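Local coordinates for putative metal resistance protein (Proteus mirabilis, PDB 6C29) that probably takes part in periplasmic thiol-disulfide exchange, its tandem immunoglobulin-fold region priming the disulfide isomerase activity of the partner protein ScsC, at residues A[20-23]-A[29-32]; A[34-39]-A[109-114]; A[52-57]-A[118-123]; A[71-76]-A[228-233]. All blocks are in the same frame, centred on the assembly; numbering follows the deposited sequence. Where two conformers were deposited one is given.

Contact 1: A[20-23]-A[29-32]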
loop_
_atom_site.group_PDB
_atom_site.type_symbol
_atom_site.label_atom_id
_atom_site.label_comp_id
_atom_site.label_asym_id
_atom_site.label_seq_id
_atom_site.Cartn_x
_atom_site.Cartn_y
_atom_site.Cartn_z
ATOM N N ALA A 20 13.591 4.462 -10.456
ATOM C CA ALA A 20 12.508 5.380 -10.715
ATOM C C ALA A 20 12.590 5.921 -12.128
ATOM O O ALA A 20 13.685 6.218 -12.626
ATOM C CB ALA A 20 12.508 6.506 -9.727
ATOM N N THR A 21 11.433 6.031 -12.762
ATOM C CA THR A 21 11.294 6.614 -14.088
ATOM C C THR A 21 10.133 7.593 -14.050
ATOM O O THR A 21 9.279 7.497 -13.175
ATOM C CB THR A 21 11.035 5.563 -15.146
ATOM O OG1 THR A 21 9.901 4.770 -14.771
ATOM C CG2 THR A 21 12.272 4.687 -15.325
ATOM N N ALA A 22 10.118 8.555 -14.952
ATOM C CA ALA A 22 9.113 9.589 -14.872
ATOM C C ALA A 22 8.817 10.245 -16.196
ATOM O O ALA A 22 9.620 10.204 -17.113
ATOM C CB ALA A 22 9.547 10.650 -13.864
ATOM N N ASP A 23 7.633 10.840 -16.258
ATOM C CA ASP A 23 7.170 11.598 -17.414
ATOM C C ASP A 23 6.484 12.859 -16.921
ATOM O O ASP A 23 5.667 12.800 -16.017
ATOM C CB ASP A 23 6.220 10.746 -18.237
ATOM C CG ASP A 23 5.881 11.364 -19.573
ATOM O OD1 ASP A 23 6.492 12.390 -19.929
ATOM O OD2 ASP A 23 5.001 10.815 -20.265
ATOM N N ASP A 29 2.316 18.201 -14.681
ATOM C CA ASP A 29 2.009 17.025 -13.861
ATOM C C ASP A 29 3.022 15.915 -14.134
ATOM O O ASP A 29 3.330 15.633 -15.288
ATOM C CB ASP A 29 0.605 16.501 -14.141
ATOM C CG ASP A 29 -0.485 17.498 -13.764
ATOM O OD1 ASP A 29 -0.199 18.444 -12.989
ATOM O OD2 ASP A 29 -1.631 17.323 -14.239
ATOM N N VAL A 30 3.530 15.292 -13.073
ATOM C CA VAL A 30 4.545 14.268 -13.214
ATOM C C VAL A 30 3.980 12.910 -12.792
ATOM O O VAL A 30 3.352 12.794 -11.750
ATOM C CB VAL A 30 5.817 14.586 -12.377
ATOM C CG1 VAL A 30 6.898 13.623 -12.687
ATOM C CG2 VAL A 30 6.299 16.003 -12.666
ATOM N N LYS A 31 4.218 11.904 -13.627
ATOM C CA LYS A 31 3.960 10.510 -13.294
ATOM C C LYS A 31 5.313 9.860 -13.044
ATOM O O LYS A 31 6.249 10.048 -13.833
ATOM C CB LYS A 31 3.225 9.805 -14.434
ATOM C CG LYS A 31 1.790 10.257 -14.580
ATOM C CD LYS A 31 1.130 9.744 -15.860
ATOM C CE LYS A 31 1.053 8.241 -15.966
ATOM N NZ LYS A 31 0.313 7.913 -17.211
ATOM N N ILE A 32 5.404 9.119 -11.942
ATOM C CA ILE A 32 6.621 8.441 -11.518
ATOM C C ILE A 32 6.294 6.974 -11.258
ATOM O O ILE A 32 5.275 6.662 -10.632
ATOM C CB ILE A 32 7.172 9.093 -10.253
ATOM C CG1 ILE A 32 7.542 10.546 -10.546
ATOM C CG2 ILE A 32 8.367 8.361 -9.727
ATOM C CD1 ILE A 32 7.382 11.393 -9.357
#
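The flat peptide groups of Asp-23 and Lys-31 lie side by side, with Ala-22 and Ile-32 on one face of the sheet and the side chains of Asp-23 and Lys-31 on the other. They are joined by two reciprocal hydrogen bonds, Asp-23 N to Lys-31 O and Lys-31 N to Asp-23 O, each 2.9 Å long. Around this hydrogen-bonded pair, CA-H groups turn toward carbonyl oxygens: Ala-22 CA lies 3.1 Å from Lys-31 O, and Ile-32 CA approaches Thr-21 O at 3.3 Å. The segments form the turn end of the antiparallel hairpin made by strands 16-24 and 30-38, at the edge of one sheet of the N-terminal immunoglobulin-like domain, and their directions differ by 155°. On the Ala-22 face, that residue's methyl meets two branches of strand 30-38, both to one side. Ala-22 CB is 3.9 Å from Ile-32 CG1 and 4.2 Å from Val-30 CG1. Val-30 brings that methyl over by placing CG1 opposite its own backbone N (chi1 -172°), where it also comes within 3.6 Å of Asp-23 O. Ile-32 extends this apolar layer to Ile-95 and Leu-97 of the next strand. The reverse face is covered by Phe-137 of helix 137-145, against which Asp-23 and Lys-31 both rest. Lys-31 NZ passes by Asp-23, whose OD2 is 6.3 Å away, and forms a salt bridge with Glu-138 beside a cation-pi contact with Tyr-141.

Contact 2: A[34-39]-A[109-114]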
loop_
_atom_site.group_PDB
_atom_site.type_symbol
_atom_site.label_atom_id
_atom_site.label_comp_id
_atom_site.label_asym_id
_atom_site.label_seq_id
_atom_site.Cartn_x
_atom_site.Cartn_y
_atom_site.Cartn_z
ATOM N N LEU A 34 8.036 3.860 -9.312
ATOM C CA LEU A 34 9.089 3.432 -8.411
ATOM C C LEU A 34 9.093 1.914 -8.347
ATOM O O LEU A 34 8.195 1.323 -7.772
ATOM C CB LEU A 34 8.891 4.012 -7.025
ATOM C CG LEU A 34 9.887 3.544 -6.004
ATOM C CD1 LEU A 34 11.282 4.039 -6.371
ATOM C CD2 LEU A 34 9.480 4.049 -4.627
ATOM N N GLU A 35 10.089 1.267 -8.940
ATOM C CA GLU A 35 10.215 -0.177 -8.935
ATOM C C GLU A 35 11.130 -0.594 -7.787
ATOM O O GLU A 35 12.189 0.010 -7.581
ATOM C CB GLU A 35 10.821 -0.692 -10.244
ATOM C CG GLU A 35 10.016 -0.354 -11.481
ATOM C CD GLU A 35 10.806 -0.645 -12.753
ATOM O OE1 GLU A 35 10.808 -1.819 -13.220
ATOM O OE2 GLU A 35 11.497 0.277 -13.241
ATOM N N VAL A 36 10.717 -1.619 -7.055
ATOM C CA VAL A 36 11.494 -2.191 -5.980
ATOM C C VAL A 36 11.634 -3.675 -6.200
ATOM O O VAL A 36 10.632 -4.375 -6.309
ATOM C CB VAL A 36 10.855 -1.934 -4.635
ATOM C CG1 VAL A 36 11.673 -2.543 -3.541
ATOM C CG2 VAL A 36 10.684 -0.438 -4.395
ATOM N N GLN A 37 12.878 -4.154 -6.300
ATOM C CA GLN A 37 13.215 -5.573 -6.452
ATOM C C GLN A 37 13.882 -6.070 -5.187
ATOM O O GLN A 37 14.894 -5.505 -4.791
ATOM C CB GLN A 37 14.168 -5.784 -7.634
ATOM C CG GLN A 37 13.537 -5.710 -9.015
ATOM C CD GLN A 37 12.919 -7.024 -9.487
ATOM O OE1 GLN A 37 13.311 -8.113 -9.063
ATOM N NE2 GLN A 37 11.936 -6.916 -10.373
ATOM N N LEU A 38 13.357 -7.142 -4.597
ATOM C CA LEU A 38 13.812 -7.650 -3.316
ATOM C C LEU A 38 14.436 -9.025 -3.426
ATOM O O LEU A 38 13.925 -9.884 -4.145
ATOM C CB LEU A 38 12.622 -7.745 -2.392
ATOM C CG LEU A 38 11.904 -6.417 -2.177
ATOM C CD1 LEU A 38 10.507 -6.684 -1.630
ATOM C CD2 LEU A 38 12.656 -5.578 -1.186
ATOM N N ALA A 39 15.505 -9.258 -2.684
ATOM C CA ALA A 39 16.040 -10.616 -2.577
ATOM C C ALA A 39 15.137 -11.566 -1.801
ATOM O O ALA A 39 14.299 -11.126 -1.009
ATOM C CB ALA A 39 17.375 -10.578 -1.928
ATOM N N LEU A 109 14.062 8.399 -1.149
ATOM C CA LEU A 109 13.209 7.289 -0.773
ATOM C C LEU A 109 13.771 6.646 0.482
ATOM O O LEU A 109 14.904 6.161 0.452
ATOM C CB LEU A 109 13.147 6.243 -1.888
ATOM C CG LEU A 109 12.571 4.872 -1.536
ATOM C CD1 LEU A 109 11.081 4.956 -1.274
ATOM C CD2 LEU A 109 12.892 3.875 -2.655
ATOM N N THR A 110 13.001 6.610 1.574
ATOM C CA THR A 110 13.353 5.800 2.732
ATOM C C THR A 110 12.624 4.481 2.562
ATOM O O THR A 110 11.396 4.388 2.769
ATOM C CB THR A 110 12.990 6.470 4.032
ATOM O OG1 THR A 110 13.691 7.735 4.123
ATOM C CG2 THR A 110 13.357 5.548 5.224
ATOM N N LEU A 111 13.357 3.479 2.100
ATOM C CA LEU A 111 12.793 2.173 1.841
ATOM C C LEU A 111 12.894 1.311 3.067
ATOM O O LEU A 111 13.975 1.132 3.636
ATOM C CB LEU A 111 13.507 1.476 0.686
ATOM C CG LEU A 111 12.948 0.094 0.336
ATOM C CD1 LEU A 111 11.575 0.200 -0.267
ATOM C CD2 LEU A 111 13.915 -0.563 -0.657
ATOM N N SER A 112 11.763 0.792 3.510
ATOM C CA SER A 112 11.748 -0.190 4.562
ATOM C C SER A 112 11.739 -1.593 3.988
ATOM O O SER A 112 10.968 -1.897 3.047
ATOM C CB SER A 112 10.526 0.019 5.419
ATOM O OG SER A 112 9.426 0.098 4.533
ATOM N N THR A 113 12.613 -2.445 4.497
ATOM C CA THR A 113 12.628 -3.840 4.090
ATOM C C THR A 113 12.652 -4.650 5.358
ATOM O O THR A 113 13.183 -4.206 6.392
ATOM C CB THR A 113 13.820 -4.179 3.160
ATOM O OG1 THR A 113 15.063 -3.809 3.769
ATOM C CG2 THR A 113 13.688 -3.437 1.797
ATOM N N CYS A 114 12.105 -5.841 5.281
ATOM C CA CYS A 114 11.997 -6.694 6.447
ATOM C C CYS A 114 12.257 -8.155 6.162
ATOM O O CYS A 114 11.762 -8.700 5.187
ATOM C CB CYS A 114 10.618 -6.558 7.054
ATOM S SG CYS A 114 10.359 -7.695 8.436
#
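Between Leu-34 to Leu-38 and Leu-109 to Thr-113 the backbones run in nearly the same direction, 26° apart, with their axes 10.2 Å from each other at closest approach. They belong to different sheets and share no hydrogen bonds. The spacing narrows along the pair, from 9.5 Å between the CA atoms of Leu-34 and Leu-109 to 8.4 Å between those of Leu-38 and Thr-113. Every second residue points across the gap, as expected of the two facing sheets of an immunoglobulin-like sandwich. Leu-34 and Leu-109 meet tip to tip: CD2 of Leu-34 lies 3.8 Å from CD1 of Leu-109 and is almost as near its CD2. Both leucines swing CG away from their backbone N (chi1 176° and 166°), which extends the isobutyl groups toward one another. In the middle, Val-36 and Leu-111 slip past each other in opposite directions, touching through Val-36 CG1 and Leu-111 CD2 at 4.2 Å. Val-18 of strand 16-24 packs against both of them. At the third level Leu-38 and Thr-113 also pass alongside, with Leu-38 CD2 3.8 Å from Thr-113 CG2. Thr-113 presents its methyl to the leucine while its OG1 is hydrogen-bonded to His-15 NE2. Across these two segments the contact is therefore apolar, held by methyl groups, and the one side-chain hydroxyl that borders it is satisfied by a histidine outside the two segments.

Contact 3: A[52-57]-A[118-123]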
loop_
_atom_site.group_PDB
_atom_site.type_symbol
_atom_site.label_atom_id
_atom_site.label_comp_id
_atom_site.label_asym_id
_atom_site.label_seq_id
_atom_site.Cartn_x
_atom_site.Cartn_y
_atom_site.Cartn_z
ATOM N N GLY A 52 5.353 -3.062 14.236
ATOM C CA GLY A 52 6.796 -3.186 14.031
ATOM C C GLY A 52 7.343 -2.720 12.685
ATOM O O GLY A 52 8.556 -2.568 12.510
ATOM N N GLY A 53 6.459 -2.476 11.729
ATOM C CA GLY A 53 6.904 -2.078 10.398
ATOM C C GLY A 53 6.813 -0.583 10.150
ATOM O O GLY A 53 6.263 0.164 10.958
ATOM N N VAL A 54 7.323 -0.154 8.997
ATOM C CA VAL A 54 7.319 1.245 8.591
ATOM C C VAL A 54 6.972 1.306 7.095
ATOM O O VAL A 54 7.561 0.577 6.301
ATOM C CB VAL A 54 8.700 1.896 8.827
ATOM C CG1 VAL A 54 8.641 3.348 8.438
ATOM C CG2 VAL A 54 9.129 1.693 10.294
ATOM N N ALA A 55 6.003 2.124 6.719
ATOM C CA ALA A 55 5.652 2.258 5.304
ATOM C C ALA A 55 6.791 2.954 4.553
ATOM O O ALA A 55 7.392 3.893 5.073
ATOM C CB ALA A 55 4.378 3.037 5.121
ATOM N N PRO A 56 7.098 2.496 3.326
ATOM C CA PRO A 56 8.072 3.266 2.523
ATOM C C PRO A 56 7.532 4.646 2.208
ATOM O O PRO A 56 6.324 4.846 2.116
ATOM C CB PRO A 56 8.230 2.444 1.247
ATOM C CG PRO A 56 7.007 1.591 1.185
ATOM C CD PRO A 56 6.570 1.328 2.598
ATOM N N GLU A 57 8.433 5.614 2.036
ATOM C CA GLU A 57 8.015 6.969 1.690
ATOM C C GLU A 57 9.119 7.694 0.936
ATOM O O GLU A 57 10.274 7.300 1.027
ATOM C CB GLU A 57 7.626 7.747 2.945
ATOM C CG GLU A 57 8.775 8.070 3.860
ATOM C CD GLU A 57 8.329 8.895 5.057
ATOM O OE1 GLU A 57 7.110 8.924 5.337
ATOM O OE2 GLU A 57 9.183 9.574 5.664
ATOM N N CYS A 118 13.387 -4.958 10.640
ATOM C CA CYS A 118 13.001 -3.937 9.707
ATOM C C CYS A 118 14.210 -3.051 9.505
ATOM O O CYS A 118 14.714 -2.457 10.445
ATOM C CB CYS A 118 11.838 -3.116 10.225
ATOM S SG CYS A 118 11.333 -1.753 9.157
ATOM N N ILE A 119 14.672 -2.964 8.276
ATOM C CA ILE A 119 15.799 -2.115 7.913
ATOM C C ILE A 119 15.287 -0.908 7.127
ATOM O O ILE A 119 14.476 -1.053 6.218
ATOM C CB ILE A 119 16.818 -2.869 7.043
ATOM C CG1 ILE A 119 17.356 -4.122 7.728
ATOM C CG2 ILE A 119 17.955 -1.933 6.566
ATOM C CD1 ILE A 119 18.142 -3.855 8.939
ATOM N N LEU A 120 15.785 0.280 7.463
ATOM C CA LEU A 120 15.500 1.509 6.719
ATOM C C LEU A 120 16.722 1.927 5.925
ATOM O O LEU A 120 17.823 2.067 6.489
ATOM C CB LEU A 120 15.077 2.620 7.681
ATOM C CG LEU A 120 13.924 2.262 8.610
ATOM C CD1 LEU A 120 13.708 3.353 9.613
ATOM C CD2 LEU A 120 12.667 2.038 7.814
ATOM N N THR A 121 16.541 2.109 4.618
ATOM C CA THR A 121 17.620 2.458 3.694
ATOM C C THR A 121 17.185 3.662 2.874
ATOM O O THR A 121 16.097 3.659 2.325
ATOM C CB THR A 121 17.963 1.288 2.751
ATOM O OG1 THR A 121 18.177 0.097 3.518
ATOM C CG2 THR A 121 19.212 1.579 1.829
ATOM N N ASP A 122 18.053 4.654 2.742
ATOM C CA ASP A 122 17.774 5.824 1.907
ATOM C C ASP A 122 18.348 5.665 0.504
ATOM O O ASP A 122 19.519 5.323 0.354
ATOM C CB ASP A 122 18.342 7.079 2.541
ATOM C CG ASP A 122 17.504 7.585 3.698
ATOM O OD1 ASP A 122 16.408 7.046 3.951
ATOM O OD2 ASP A 122 17.940 8.567 4.350
ATOM N N TYR A 123 17.536 5.945 -0.507
ATOM C CA TYR A 123 17.938 5.955 -1.912
ATOM C C TYR A 123 17.708 7.341 -2.486
ATOM O O TYR A 123 16.610 7.871 -2.377
ATOM C CB TYR A 123 17.145 4.910 -2.717
ATOM C CG TYR A 123 17.436 3.494 -2.319
ATOM C CD1 TYR A 123 16.790 2.897 -1.259
ATOM C CD2 TYR A 123 18.357 2.728 -3.012
ATOM C CE1 TYR A 123 17.071 1.602 -0.876
ATOM C CE2 TYR A 123 18.641 1.447 -2.634
ATOM C CZ TYR A 123 17.987 0.874 -1.579
ATOM O OH TYR A 123 18.256 -0.411 -1.172
#
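Val-54, Cys-118 and Leu-120 carry most of this contact, in which the loop preceding strand 57-60 lies over the beginning of strand 118-128, an edge strand of its three-stranded sheet in the N-terminal immunoglobulin-like domain. Cys-118 follows the short turn after strand 104-114 and, with Cys-114, supplies the two cysteines of this domain; as in related DsbD N-terminal domains, they probably form the redox-active pair. The sulfur of Cys-118 is turned toward the loop, anti to the residue's backbone N (chi1 177°), and comes to lie 4.2 Å from CG2 of Val-54. The loop also reaches the same residue through its backbone: Gly-52 O is 4.0 Å from Cys-118 CB. This is a loose approach of a carbonyl to a methylene, and Gly-52 has a positive phi of 87°, in a region readily open to glycine. Tyr-45 of strand 43-45 touches Cys-118 as well, so the cysteine has neighbours from more than one part of the chain. Val-54 is the hub of the arrangement, pointing its isopropyl group at the strand while its backbone O accepts a hydrogen bond from Ser-112 OG of strand 104-114. No hydrogen bond joins the two segments themselves, and the contact is a shallow apolar one at the surface. Leu-120 turns CG opposite its own carbonyl carbon (chi1 -54°), and from there its CD2 methyl reaches to within 4.1 Å of Val-54 CB.

Contact 4: A[71-76]-A[228-233]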
loop_
_atom_site.group_PDB
_atom_site.type_symbol
_atom_site.label_atom_id
_atom_site.label_comp_id
_atom_site.label_asym_id
_atom_site.label_seq_id
_atom_site.Cartn_x
_atom_site.Cartn_y
_atom_site.Cartn_z
ATOM N N TRP A 71 -1.076 2.574 -3.970
ATOM C CA TRP A 71 -0.572 1.383 -3.324
ATOM C C TRP A 71 -1.100 0.133 -4.001
ATOM O O TRP A 71 -2.306 -0.115 -3.979
ATOM C CB TRP A 71 -0.965 1.360 -1.853
ATOM C CG TRP A 71 -0.331 2.439 -1.040
ATOM C CD1 TRP A 71 -0.839 3.667 -0.781
ATOM C CD2 TRP A 71 0.944 2.375 -0.382
ATOM N NE1 TRP A 71 0.041 4.392 0.004
ATOM C CE2 TRP A 71 1.146 3.618 0.252
ATOM C CE3 TRP A 71 1.942 1.403 -0.288
ATOM C CZ2 TRP A 71 2.313 3.891 0.986
ATOM C CZ3 TRP A 71 3.078 1.674 0.453
ATOM C CH2 TRP A 71 3.265 2.910 1.054
ATOM N N PRO A 72 -0.235 -0.679 -4.587
ATOM C CA PRO A 72 -0.685 -1.949 -5.126
ATOM C C PRO A 72 -1.319 -2.793 -4.051
ATOM O O PRO A 72 -0.988 -2.664 -2.851
ATOM C CB PRO A 72 0.593 -2.575 -5.681
ATOM C CG PRO A 72 1.459 -1.360 -5.999
ATOM C CD PRO A 72 1.195 -0.436 -4.873
ATOM N N SER A 73 -2.239 -3.646 -4.466
ATOM C CA SER A 73 -2.945 -4.482 -3.530
ATOM C C SER A 73 -1.923 -5.281 -2.711
ATOM O O SER A 73 -1.044 -5.916 -3.311
ATOM C CB SER A 73 -3.916 -5.397 -4.292
ATOM O OG SER A 73 -4.857 -5.937 -3.412
ATOM N N PRO A 74 -2.018 -5.276 -1.364
ATOM C CA PRO A 74 -0.958 -5.904 -0.555
ATOM C C PRO A 74 -1.171 -7.380 -0.301
ATOM O O PRO A 74 -2.186 -7.977 -0.683
ATOM C CB PRO A 74 -1.041 -5.130 0.768
ATOM C CG PRO A 74 -2.536 -4.879 0.897
ATOM C CD PRO A 74 -2.997 -4.570 -0.509
ATOM N N SER A 75 -0.194 -7.974 0.364
ATOM C CA SER A 75 -0.275 -9.326 0.852
ATOM C C SER A 75 -0.023 -9.336 2.358
ATOM O O SER A 75 0.508 -8.357 2.897
ATOM C CB SER A 75 0.753 -10.205 0.129
ATOM O OG SER A 75 0.472 -10.263 -1.255
ATOM N N ALA A 76 -0.378 -10.440 3.012
ATOM C CA ALA A 76 -0.145 -10.586 4.433
ATOM C C ALA A 76 0.880 -11.669 4.691
ATOM O O ALA A 76 0.937 -12.667 3.975
ATOM C CB ALA A 76 -1.444 -10.903 5.160
ATOM N N SER A 228 -11.250 1.617 6.817
ATOM C CA SER A 228 -10.570 1.597 5.519
ATOM C C SER A 228 -9.920 0.244 5.384
ATOM O O SER A 228 -9.210 -0.223 6.307
ATOM C CB SER A 228 -9.519 2.711 5.441
ATOM O OG SER A 228 -8.698 2.593 4.285
ATOM N N PHE A 229 -10.162 -0.418 4.250
ATOM C CA PHE A 229 -9.582 -1.718 4.007
ATOM C C PHE A 229 -9.637 -2.026 2.524
ATOM O O PHE A 229 -10.363 -1.394 1.767
ATOM C CB PHE A 229 -10.273 -2.813 4.847
ATOM C CG PHE A 229 -11.725 -3.004 4.560
ATOM C CD1 PHE A 229 -12.159 -3.870 3.581
ATOM C CD2 PHE A 229 -12.662 -2.357 5.334
ATOM C CE1 PHE A 229 -13.513 -4.068 3.352
ATOM C CE2 PHE A 229 -14.028 -2.562 5.122
ATOM C CZ PHE A 229 -14.445 -3.413 4.140
ATOM N N VAL A 230 -8.838 -3.006 2.150
ATOM C CA VAL A 230 -8.865 -3.611 0.847
ATOM C C VAL A 230 -9.378 -5.031 1.009
ATOM O O VAL A 230 -8.915 -5.775 1.858
ATOM C CB VAL A 230 -7.472 -3.589 0.212
ATOM C CG1 VAL A 230 -7.427 -4.455 -1.064
ATOM C CG2 VAL A 230 -7.038 -2.134 -0.028
ATOM N N VAL A 231 -10.360 -5.418 0.200
ATOM C CA VAL A 231 -10.822 -6.782 0.127
ATOM C C VAL A 231 -10.581 -7.281 -1.286
ATOM O O VAL A 231 -10.774 -6.541 -2.255
ATOM C CB VAL A 231 -12.316 -6.882 0.536
ATOM C CG1 VAL A 231 -13.216 -5.928 -0.276
ATOM C CG2 VAL A 231 -12.820 -8.301 0.419
ATOM N N THR A 232 -10.098 -8.516 -1.393
ATOM C CA THR A 232 -9.786 -9.124 -2.669
ATOM C C THR A 232 -10.496 -10.452 -2.803
ATOM O O THR A 232 -10.740 -11.128 -1.802
ATOM C CB THR A 232 -8.285 -9.341 -2.841
ATOM O OG1 THR A 232 -7.823 -10.326 -1.914
ATOM C CG2 THR A 232 -7.507 -8.027 -2.640
ATOM N N ASP A 233 -10.808 -10.830 -4.035
ATOM C CA ASP A 233 -11.279 -12.168 -4.376
ATOM C C ASP A 233 -11.218 -12.273 -5.906
ATOM O O ASP A 233 -11.457 -11.285 -6.593
ATOM C CB ASP A 233 -12.688 -12.428 -3.854
ATOM C CG ASP A 233 -13.011 -13.892 -3.768
ATOM O OD1 ASP A 233 -12.106 -14.739 -3.878
ATOM O OD2 ASP A 233 -14.191 -14.185 -3.554
#
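The contact belongs to the junction between the two immunoglobulin-like domains of the tandem: Ser-73 and Pro-74, in the loop leading to strand 75-77 of the N-terminal domain, meet Val-230 and Thr-232 on strand 226-233 of the second. The nearest CA atoms, those of Ser-73 and Val-230, are 7.4 Å apart, so the two segments touch through side chains rather than by sheet pairing. Ser-73 and Val-230 carry most of it. The Ser-73 hydroxyl stands away from the backbone N (chi1 -164°) and points at the strand, where OG lies 3.5 Å from Thr-232 CG2 and 3.8 Å from Val-230 CG1. Those two methyls belong to alternate residues on one face of the strand, and the oxygen touches both. Val-230 holds CG1 opposite its backbone N (chi1 170°), the branch that also faces the ring of Pro-74 at 4.5 Å from its CD, a light touch. Pro-74 packs in addition on Tyr-184 of the neighbouring strand 182-186 and on Trp-46 of its own domain. The polar end of Ser-73 is satisfied across the junction by a hydrogen bond with Ser-237 OG on strand 236-243, while its backbone bonds to Lys-147 in the stretch that links the domains. The chemistry is thus mixed: one hydroxyl paired with a serine of the second domain, set among methyl groups, with no charged group and no direct hydrogen bond between these segments.

In the fold
From the N terminus, contact 1 closes first, a short hairpin whose second strand, 30-38, runs straight into contact 2. That contact spans about seventy residues and brings the two sheets of the first immunoglobulin-like domain face to face. Contact 3 opens inside this loop and closes beyond it, so the two cross; they touch where Thr-113 O and Ile-119 N lie 2.7 Å apart, a probable hydrogen bond between the neighbouring strands 104-114 and 118-128. Contact 4 opens within both and closes far along the chain, crossing contacts 2 and 3 and joining the first domain to the second. Trp-71 also packs against Ala-55 and Pro-56, linking contact 4 to the loop of contact 3.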